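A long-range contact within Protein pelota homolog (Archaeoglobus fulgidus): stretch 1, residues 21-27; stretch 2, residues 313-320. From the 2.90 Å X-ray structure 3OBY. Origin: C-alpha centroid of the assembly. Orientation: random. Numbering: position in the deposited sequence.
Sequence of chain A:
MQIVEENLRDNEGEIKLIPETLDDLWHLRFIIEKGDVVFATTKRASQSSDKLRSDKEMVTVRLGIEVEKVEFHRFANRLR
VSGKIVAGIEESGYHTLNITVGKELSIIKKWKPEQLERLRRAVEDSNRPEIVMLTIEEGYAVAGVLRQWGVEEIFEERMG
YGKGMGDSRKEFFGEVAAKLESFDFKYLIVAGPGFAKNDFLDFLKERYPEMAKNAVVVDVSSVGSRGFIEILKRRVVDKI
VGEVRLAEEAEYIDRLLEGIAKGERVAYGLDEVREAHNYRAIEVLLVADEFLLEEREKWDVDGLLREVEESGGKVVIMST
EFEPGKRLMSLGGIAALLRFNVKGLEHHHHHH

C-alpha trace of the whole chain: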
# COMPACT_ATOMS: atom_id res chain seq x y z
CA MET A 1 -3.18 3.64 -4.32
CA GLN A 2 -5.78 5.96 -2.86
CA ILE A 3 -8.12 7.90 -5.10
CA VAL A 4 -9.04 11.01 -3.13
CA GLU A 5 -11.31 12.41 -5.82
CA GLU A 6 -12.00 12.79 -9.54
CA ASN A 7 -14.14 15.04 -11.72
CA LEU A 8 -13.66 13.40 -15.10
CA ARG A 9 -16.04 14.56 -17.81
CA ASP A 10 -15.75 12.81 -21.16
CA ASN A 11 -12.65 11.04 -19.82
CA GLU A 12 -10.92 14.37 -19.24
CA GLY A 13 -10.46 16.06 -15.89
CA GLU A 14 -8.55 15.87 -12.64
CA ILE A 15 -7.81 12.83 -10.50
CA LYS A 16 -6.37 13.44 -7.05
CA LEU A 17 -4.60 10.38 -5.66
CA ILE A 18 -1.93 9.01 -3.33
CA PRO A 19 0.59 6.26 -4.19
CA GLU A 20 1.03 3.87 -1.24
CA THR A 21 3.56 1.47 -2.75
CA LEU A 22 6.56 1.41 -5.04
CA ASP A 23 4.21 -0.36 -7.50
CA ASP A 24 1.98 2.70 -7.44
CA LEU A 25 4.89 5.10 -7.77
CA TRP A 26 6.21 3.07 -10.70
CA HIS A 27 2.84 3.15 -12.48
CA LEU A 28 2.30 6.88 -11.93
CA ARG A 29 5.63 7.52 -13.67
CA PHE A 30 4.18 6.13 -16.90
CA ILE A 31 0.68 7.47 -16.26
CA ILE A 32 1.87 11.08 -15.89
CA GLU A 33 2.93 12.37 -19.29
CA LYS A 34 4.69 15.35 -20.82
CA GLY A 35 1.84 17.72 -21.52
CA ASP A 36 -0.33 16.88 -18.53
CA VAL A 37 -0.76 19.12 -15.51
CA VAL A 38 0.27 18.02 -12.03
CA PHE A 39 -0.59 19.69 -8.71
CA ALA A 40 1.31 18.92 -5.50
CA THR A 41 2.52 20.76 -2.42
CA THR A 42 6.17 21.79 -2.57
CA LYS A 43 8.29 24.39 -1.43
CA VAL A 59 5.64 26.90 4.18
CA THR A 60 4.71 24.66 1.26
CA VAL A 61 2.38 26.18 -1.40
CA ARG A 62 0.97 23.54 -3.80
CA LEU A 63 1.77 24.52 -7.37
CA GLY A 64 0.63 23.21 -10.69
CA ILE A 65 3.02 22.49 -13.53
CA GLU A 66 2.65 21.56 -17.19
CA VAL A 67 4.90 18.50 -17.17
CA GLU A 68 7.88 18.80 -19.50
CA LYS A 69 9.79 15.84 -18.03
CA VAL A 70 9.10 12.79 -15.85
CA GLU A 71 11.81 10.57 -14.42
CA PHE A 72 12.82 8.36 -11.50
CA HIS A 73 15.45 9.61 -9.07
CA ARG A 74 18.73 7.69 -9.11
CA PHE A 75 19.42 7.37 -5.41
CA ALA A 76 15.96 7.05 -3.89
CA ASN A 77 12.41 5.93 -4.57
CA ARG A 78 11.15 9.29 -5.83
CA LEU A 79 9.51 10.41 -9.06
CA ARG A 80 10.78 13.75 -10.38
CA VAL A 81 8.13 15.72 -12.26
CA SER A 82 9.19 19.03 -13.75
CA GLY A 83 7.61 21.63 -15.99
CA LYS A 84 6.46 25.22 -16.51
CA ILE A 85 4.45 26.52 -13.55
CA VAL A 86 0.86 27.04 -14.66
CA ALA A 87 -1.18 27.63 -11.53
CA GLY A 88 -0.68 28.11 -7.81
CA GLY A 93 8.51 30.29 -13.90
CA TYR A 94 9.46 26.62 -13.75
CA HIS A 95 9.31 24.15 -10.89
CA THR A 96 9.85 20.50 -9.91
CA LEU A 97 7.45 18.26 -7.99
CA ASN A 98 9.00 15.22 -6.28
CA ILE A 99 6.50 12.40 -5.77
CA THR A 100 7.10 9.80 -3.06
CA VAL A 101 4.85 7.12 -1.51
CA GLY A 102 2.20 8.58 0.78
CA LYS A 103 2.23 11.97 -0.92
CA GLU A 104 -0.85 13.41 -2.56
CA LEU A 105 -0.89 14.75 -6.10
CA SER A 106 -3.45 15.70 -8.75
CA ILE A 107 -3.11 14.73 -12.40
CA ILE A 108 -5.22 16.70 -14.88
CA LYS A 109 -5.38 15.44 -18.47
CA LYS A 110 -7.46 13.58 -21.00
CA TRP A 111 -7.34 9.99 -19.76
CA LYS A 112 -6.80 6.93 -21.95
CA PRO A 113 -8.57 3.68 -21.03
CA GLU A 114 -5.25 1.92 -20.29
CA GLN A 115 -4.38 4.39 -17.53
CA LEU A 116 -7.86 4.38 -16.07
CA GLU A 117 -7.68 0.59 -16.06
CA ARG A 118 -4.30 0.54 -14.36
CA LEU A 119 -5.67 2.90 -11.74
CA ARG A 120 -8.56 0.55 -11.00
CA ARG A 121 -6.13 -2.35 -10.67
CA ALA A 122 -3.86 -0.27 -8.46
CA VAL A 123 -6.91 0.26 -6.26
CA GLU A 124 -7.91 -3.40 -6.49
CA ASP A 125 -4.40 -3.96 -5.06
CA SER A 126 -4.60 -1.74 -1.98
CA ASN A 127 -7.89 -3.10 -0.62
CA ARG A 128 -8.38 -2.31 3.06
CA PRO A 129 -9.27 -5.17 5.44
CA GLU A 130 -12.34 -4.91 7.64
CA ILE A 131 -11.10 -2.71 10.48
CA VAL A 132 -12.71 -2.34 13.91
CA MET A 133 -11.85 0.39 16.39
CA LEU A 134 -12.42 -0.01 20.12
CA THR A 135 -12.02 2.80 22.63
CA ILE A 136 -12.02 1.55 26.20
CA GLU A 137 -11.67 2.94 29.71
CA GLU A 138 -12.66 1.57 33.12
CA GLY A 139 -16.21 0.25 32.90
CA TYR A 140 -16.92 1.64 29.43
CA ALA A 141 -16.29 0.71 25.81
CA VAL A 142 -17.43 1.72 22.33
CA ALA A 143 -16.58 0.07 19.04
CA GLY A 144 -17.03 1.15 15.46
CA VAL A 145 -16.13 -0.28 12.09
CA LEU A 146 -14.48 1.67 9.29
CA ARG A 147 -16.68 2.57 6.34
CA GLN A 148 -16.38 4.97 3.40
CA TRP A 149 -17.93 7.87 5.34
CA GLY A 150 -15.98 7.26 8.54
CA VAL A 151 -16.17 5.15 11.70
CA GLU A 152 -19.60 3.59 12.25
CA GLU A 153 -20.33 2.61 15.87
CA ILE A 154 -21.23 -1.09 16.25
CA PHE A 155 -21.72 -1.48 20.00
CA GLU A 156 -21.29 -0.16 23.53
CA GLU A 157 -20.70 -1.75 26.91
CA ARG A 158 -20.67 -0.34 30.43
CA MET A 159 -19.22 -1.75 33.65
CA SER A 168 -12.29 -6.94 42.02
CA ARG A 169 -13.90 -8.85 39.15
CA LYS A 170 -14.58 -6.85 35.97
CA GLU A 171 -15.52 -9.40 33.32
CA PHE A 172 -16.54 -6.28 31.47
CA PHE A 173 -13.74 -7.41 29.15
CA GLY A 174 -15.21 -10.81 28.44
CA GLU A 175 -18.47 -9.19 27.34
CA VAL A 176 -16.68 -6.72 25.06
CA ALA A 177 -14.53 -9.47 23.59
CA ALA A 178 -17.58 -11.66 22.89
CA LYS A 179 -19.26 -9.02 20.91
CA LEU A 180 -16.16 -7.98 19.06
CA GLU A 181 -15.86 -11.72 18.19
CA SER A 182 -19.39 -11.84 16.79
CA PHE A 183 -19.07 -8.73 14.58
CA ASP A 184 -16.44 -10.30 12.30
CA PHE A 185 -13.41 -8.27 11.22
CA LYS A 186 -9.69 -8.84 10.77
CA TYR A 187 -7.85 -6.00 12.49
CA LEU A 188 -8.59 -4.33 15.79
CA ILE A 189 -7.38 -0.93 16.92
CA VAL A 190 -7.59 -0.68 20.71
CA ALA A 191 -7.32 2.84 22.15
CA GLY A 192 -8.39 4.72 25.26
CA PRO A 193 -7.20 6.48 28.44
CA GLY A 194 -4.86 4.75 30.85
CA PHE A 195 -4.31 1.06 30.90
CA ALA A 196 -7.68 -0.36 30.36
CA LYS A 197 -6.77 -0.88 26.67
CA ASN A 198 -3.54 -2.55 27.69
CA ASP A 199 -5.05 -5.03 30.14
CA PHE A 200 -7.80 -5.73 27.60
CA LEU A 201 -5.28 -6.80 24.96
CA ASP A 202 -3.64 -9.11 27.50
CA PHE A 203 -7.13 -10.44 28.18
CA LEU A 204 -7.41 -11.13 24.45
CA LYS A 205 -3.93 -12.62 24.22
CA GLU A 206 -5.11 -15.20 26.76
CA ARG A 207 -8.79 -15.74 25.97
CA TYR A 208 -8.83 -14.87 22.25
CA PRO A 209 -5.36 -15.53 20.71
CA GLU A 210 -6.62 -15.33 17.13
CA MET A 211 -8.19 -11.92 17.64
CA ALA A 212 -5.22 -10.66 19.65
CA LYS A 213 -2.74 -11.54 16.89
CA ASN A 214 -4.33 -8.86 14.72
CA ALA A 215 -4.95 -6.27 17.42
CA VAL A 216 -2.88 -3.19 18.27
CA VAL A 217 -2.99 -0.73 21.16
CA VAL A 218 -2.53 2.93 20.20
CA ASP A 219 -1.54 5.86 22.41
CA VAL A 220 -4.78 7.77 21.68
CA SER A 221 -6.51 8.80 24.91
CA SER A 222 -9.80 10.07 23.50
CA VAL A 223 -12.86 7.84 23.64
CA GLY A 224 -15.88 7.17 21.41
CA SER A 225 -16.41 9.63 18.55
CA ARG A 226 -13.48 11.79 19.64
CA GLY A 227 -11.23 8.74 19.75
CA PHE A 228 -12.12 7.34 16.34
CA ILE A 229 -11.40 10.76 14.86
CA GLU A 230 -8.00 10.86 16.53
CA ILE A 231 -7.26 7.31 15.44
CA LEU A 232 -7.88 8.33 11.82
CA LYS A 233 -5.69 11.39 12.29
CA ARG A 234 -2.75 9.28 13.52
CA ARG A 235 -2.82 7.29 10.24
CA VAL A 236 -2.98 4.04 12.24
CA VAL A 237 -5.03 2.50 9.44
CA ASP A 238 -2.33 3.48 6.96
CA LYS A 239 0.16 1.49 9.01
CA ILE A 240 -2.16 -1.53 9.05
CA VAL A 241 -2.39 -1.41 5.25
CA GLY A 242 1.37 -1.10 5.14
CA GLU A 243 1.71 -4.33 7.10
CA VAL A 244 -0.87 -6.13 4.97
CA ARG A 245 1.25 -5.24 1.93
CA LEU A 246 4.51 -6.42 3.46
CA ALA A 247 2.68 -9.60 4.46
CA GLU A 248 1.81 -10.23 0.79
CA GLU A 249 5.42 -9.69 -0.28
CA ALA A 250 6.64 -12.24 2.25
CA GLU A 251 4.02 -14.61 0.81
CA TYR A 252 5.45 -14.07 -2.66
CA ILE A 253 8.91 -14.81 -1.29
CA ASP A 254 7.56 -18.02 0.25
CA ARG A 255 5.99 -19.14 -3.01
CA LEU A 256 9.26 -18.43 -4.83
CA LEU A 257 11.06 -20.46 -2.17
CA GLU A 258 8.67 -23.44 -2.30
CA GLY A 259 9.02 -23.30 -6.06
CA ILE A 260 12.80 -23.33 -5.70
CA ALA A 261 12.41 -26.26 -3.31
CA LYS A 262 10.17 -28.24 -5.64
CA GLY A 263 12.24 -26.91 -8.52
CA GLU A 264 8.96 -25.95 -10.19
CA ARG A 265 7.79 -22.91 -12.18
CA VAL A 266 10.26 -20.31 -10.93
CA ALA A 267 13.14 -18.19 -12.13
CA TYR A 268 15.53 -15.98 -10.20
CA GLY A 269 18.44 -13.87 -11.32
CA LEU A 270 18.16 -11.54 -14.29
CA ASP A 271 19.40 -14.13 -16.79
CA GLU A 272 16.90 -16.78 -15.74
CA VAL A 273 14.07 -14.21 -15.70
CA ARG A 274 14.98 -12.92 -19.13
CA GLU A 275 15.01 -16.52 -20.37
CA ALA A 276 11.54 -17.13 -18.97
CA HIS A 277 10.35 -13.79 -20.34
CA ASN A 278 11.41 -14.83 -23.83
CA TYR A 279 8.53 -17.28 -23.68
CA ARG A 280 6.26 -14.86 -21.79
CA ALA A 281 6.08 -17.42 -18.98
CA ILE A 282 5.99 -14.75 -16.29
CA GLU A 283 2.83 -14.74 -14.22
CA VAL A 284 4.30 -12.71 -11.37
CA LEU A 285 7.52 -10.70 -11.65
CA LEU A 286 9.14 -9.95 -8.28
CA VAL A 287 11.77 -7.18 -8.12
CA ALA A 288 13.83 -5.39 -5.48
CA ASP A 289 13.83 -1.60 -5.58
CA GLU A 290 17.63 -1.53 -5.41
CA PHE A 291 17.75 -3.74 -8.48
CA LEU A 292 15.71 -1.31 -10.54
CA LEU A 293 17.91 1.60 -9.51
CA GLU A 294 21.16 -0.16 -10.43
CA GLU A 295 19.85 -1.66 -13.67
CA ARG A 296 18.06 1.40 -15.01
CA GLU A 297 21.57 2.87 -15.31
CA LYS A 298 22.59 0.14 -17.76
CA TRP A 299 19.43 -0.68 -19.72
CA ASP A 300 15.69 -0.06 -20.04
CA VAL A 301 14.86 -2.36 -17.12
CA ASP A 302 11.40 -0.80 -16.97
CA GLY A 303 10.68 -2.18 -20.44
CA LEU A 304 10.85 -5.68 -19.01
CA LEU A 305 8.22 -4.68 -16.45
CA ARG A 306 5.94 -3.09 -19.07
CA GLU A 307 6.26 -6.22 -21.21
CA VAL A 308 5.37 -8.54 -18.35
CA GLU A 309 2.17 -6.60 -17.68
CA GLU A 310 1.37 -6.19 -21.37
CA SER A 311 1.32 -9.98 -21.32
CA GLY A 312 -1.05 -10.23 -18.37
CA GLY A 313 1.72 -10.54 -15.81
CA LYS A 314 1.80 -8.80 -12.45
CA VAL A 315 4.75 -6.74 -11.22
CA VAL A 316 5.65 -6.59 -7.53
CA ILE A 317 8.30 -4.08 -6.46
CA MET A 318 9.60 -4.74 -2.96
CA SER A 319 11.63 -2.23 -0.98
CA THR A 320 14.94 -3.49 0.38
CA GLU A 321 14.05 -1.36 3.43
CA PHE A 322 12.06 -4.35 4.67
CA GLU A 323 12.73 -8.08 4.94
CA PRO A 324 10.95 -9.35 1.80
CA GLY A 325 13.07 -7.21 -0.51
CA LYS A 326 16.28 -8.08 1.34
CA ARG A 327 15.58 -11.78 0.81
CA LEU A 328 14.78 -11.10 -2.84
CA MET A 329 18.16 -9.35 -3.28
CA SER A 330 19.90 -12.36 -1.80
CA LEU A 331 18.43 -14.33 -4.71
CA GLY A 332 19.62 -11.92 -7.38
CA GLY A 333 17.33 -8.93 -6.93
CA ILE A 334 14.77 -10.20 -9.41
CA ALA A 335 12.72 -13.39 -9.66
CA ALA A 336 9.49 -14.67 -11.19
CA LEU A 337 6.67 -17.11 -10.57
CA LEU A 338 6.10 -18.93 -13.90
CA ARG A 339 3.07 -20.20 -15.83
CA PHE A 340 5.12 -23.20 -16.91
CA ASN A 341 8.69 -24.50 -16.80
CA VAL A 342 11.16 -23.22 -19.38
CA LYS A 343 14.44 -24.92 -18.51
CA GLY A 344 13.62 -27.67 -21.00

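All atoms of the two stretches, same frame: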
# COMPACT_ATOMS: atom_id res chain seq x y z
N THR A 21 2.54 2.48 -2.54
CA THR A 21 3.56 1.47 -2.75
C THR A 21 4.48 1.83 -3.90
O THR A 21 4.15 2.69 -4.72
CB THR A 21 2.92 0.10 -3.06
OG1 THR A 21 2.23 0.16 -4.31
CG2 THR A 21 1.94 -0.28 -1.98
N LEU A 22 5.62 1.16 -3.96
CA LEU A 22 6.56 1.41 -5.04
C LEU A 22 5.91 1.01 -6.37
O LEU A 22 6.24 1.56 -7.42
CB LEU A 22 7.86 0.65 -4.79
CG LEU A 22 8.58 1.06 -3.50
CD1 LEU A 22 9.90 0.33 -3.38
CD2 LEU A 22 8.81 2.56 -3.48
N ASP A 23 4.96 0.07 -6.31
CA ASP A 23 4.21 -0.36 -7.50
C ASP A 23 3.48 0.86 -8.04
O ASP A 23 3.54 1.20 -9.22
CB ASP A 23 3.15 -1.41 -7.14
CG ASP A 23 3.74 -2.75 -6.71
OD1 ASP A 23 4.96 -2.83 -6.50
OD2 ASP A 23 2.97 -3.72 -6.57
N ASP A 24 2.76 1.52 -7.13
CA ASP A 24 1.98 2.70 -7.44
C ASP A 24 2.88 3.77 -8.04
O ASP A 24 2.61 4.30 -9.13
CB ASP A 24 1.31 3.26 -6.18
CG ASP A 24 0.17 2.39 -5.66
OD1 ASP A 24 -0.24 2.60 -4.49
OD2 ASP A 24 -0.35 1.53 -6.41
N LEU A 25 3.95 4.09 -7.33
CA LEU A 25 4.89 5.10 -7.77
C LEU A 25 5.42 4.78 -9.17
O LEU A 25 5.56 5.66 -10.02
CB LEU A 25 6.05 5.21 -6.78
CG LEU A 25 6.81 6.53 -6.84
CD1 LEU A 25 5.84 7.67 -6.55
CD2 LEU A 25 7.94 6.53 -5.82
N TRP A 26 5.71 3.50 -9.40
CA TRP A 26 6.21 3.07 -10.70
C TRP A 26 5.15 3.27 -11.79
O TRP A 26 5.47 3.71 -12.90
CB TRP A 26 6.63 1.59 -10.64
CG TRP A 26 7.25 1.11 -11.90
CD1 TRP A 26 8.56 1.26 -12.26
CD2 TRP A 26 6.60 0.47 -12.99
NE1 TRP A 26 8.76 0.75 -13.52
CE2 TRP A 26 7.57 0.26 -14.00
CE3 TRP A 26 5.27 0.07 -13.23
CZ2 TRP A 26 7.26 -0.34 -15.22
CZ3 TRP A 26 4.97 -0.53 -14.45
CH2 TRP A 26 5.96 -0.73 -15.43
N HIS A 27 3.89 2.98 -11.48
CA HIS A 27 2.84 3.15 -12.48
C HIS A 27 2.57 4.61 -12.80
O HIS A 27 2.38 4.98 -13.96
CB HIS A 27 1.54 2.46 -12.04
CG HIS A 27 1.61 0.96 -12.08
ND1 HIS A 27 1.96 0.27 -13.22
CD2 HIS A 27 1.35 0.03 -11.13
CE1 HIS A 27 1.92 -1.03 -12.96
NE2 HIS A 27 1.56 -1.20 -11.71
N GLY A 313 0.96 -10.26 -17.02
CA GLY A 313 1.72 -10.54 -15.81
C GLY A 313 1.60 -9.44 -14.77
O GLY A 313 1.25 -8.31 -15.09
N LYS A 314 1.87 -9.77 -13.52
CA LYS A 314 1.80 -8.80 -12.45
C LYS A 314 3.22 -8.45 -11.97
O LYS A 314 4.08 -9.32 -11.86
CB LYS A 314 1.00 -9.36 -11.27
CG LYS A 314 0.78 -8.36 -10.13
CD LYS A 314 0.23 -9.05 -8.88
CE LYS A 314 -0.35 -8.05 -7.88
NZ LYS A 314 0.59 -6.95 -7.54
N VAL A 315 3.45 -7.17 -11.70
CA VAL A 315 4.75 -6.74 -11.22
C VAL A 315 4.63 -6.44 -9.73
O VAL A 315 3.64 -5.86 -9.29
CB VAL A 315 5.23 -5.45 -11.94
CG1 VAL A 315 6.62 -5.07 -11.43
CG2 VAL A 315 5.25 -5.66 -13.45
N VAL A 316 5.64 -6.84 -8.96
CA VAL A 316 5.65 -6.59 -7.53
C VAL A 316 7.02 -6.02 -7.15
O VAL A 316 8.03 -6.73 -7.17
CB VAL A 316 5.40 -7.89 -6.73
CG1 VAL A 316 5.64 -7.65 -5.25
CG2 VAL A 316 3.97 -8.39 -6.96
N ILE A 317 7.05 -4.73 -6.83
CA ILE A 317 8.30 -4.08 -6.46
C ILE A 317 8.41 -4.00 -4.95
O ILE A 317 7.64 -3.29 -4.31
CB ILE A 317 8.41 -2.65 -7.04
CG1 ILE A 317 8.17 -2.66 -8.55
CG2 ILE A 317 9.81 -2.08 -6.76
CD1 ILE A 317 8.12 -1.29 -9.16
N MET A 318 9.38 -4.72 -4.40
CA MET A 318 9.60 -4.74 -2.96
C MET A 318 10.76 -3.83 -2.58
O MET A 318 11.77 -3.76 -3.27
CB MET A 318 9.90 -6.17 -2.49
CG MET A 318 8.98 -7.24 -3.08
SD MET A 318 9.40 -8.86 -2.42
CE MET A 318 8.13 -9.86 -3.11
N SER A 319 10.60 -3.13 -1.47
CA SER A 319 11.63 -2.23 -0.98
C SER A 319 12.63 -2.95 -0.09
O SER A 319 12.25 -3.57 0.89
CB SER A 319 11.00 -1.10 -0.18
OG SER A 319 11.99 -0.41 0.56
N THR A 320 13.90 -2.85 -0.43
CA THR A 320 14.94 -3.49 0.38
C THR A 320 15.00 -2.91 1.79
O THR A 320 15.84 -3.31 2.59
CB THR A 320 16.31 -3.35 -0.28
OG1 THR A 320 16.57 -1.97 -0.55
CG2 THR A 320 16.34 -4.13 -1.59
O HOH W 1 1.89 -3.60 -9.80

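Residues 22-27 form the first turns of a helix that continues beyond the stretch, and residues 314-318 form a strand; almost three hundred positions separate the residues that touch. The two axes approach to 7.9 Å, and their N-to-C directions make an angle of 116°, so the helix crosses the strand obliquely instead of running along it. Consistent with such a crossing, the backbones come close around one pair, Asp23 and Ile317, whose CA atoms lie 5.6 Å apart. The helical assignment rests on i to i+4 hydrogen bonds: Leu25 N to Thr21 O at 3.0 Å, Trp26 N to Leu22 O at 2.8 Å and His27 N to Asp23 O at 2.9 Å.

Thr21 occupies the N-cap position. Thr21 OG1, placed by a p rotamer, accepts from Asp24 N at 3.2 Å with an angle of 164°, satisfying an amide that has no helical carbonyl to bond. The return bond, from Thr21 N to Asp24 OD1, is weak, at 3.4 Å and 130°.

The polar link across the contact is a hydrogen bond from side chain to backbone. Ile317 N donates to Asp23 OD1 at 2.8 Å, with a nearly straight N-H...O angle of 161°. The CA-to-CB bond of Asp23 points sideways, but its m rotamer brings the carboxylate nearer the strand. Charge adds a looser relation: Asp23 OD2 and Lys314 NZ are 4.1 Å apart, opposite charges near each other but beyond a salt bridge. Farther along the helix, a water bonds to His27 NE2 at 3.1 Å and donates to Val315 O at 2.9 Å, bridging two residues whose side chains do not touch.

The apolar part centres on Ile317, which has the largest area covered by the other stretch, 98 Å². Its CA-to-CB bond points toward the helix, as does that of Val315, whereas those of Val316 and Met318 point away, the alternation expected of a strand. Ile317 CG2 lies 3.9 Å from Leu22 CB, and Ile317 CD1 lies 3.6 Å from Trp26 CB. The two branches therefore reach residues one helical turn apart, with Ile317 CD1 also 3.8 Å from Leu22 O. Relative to the Trp26 ring, Ile317 CD1 sits obliquely. Past the strand's end, Leu22 CD1 packs 3.7 Å from Ser319 CB, extending the contact beyond Ile317. Together the two stretches bury 357 Å², a modest area in which one directional bond is accompanied by close apolar packing.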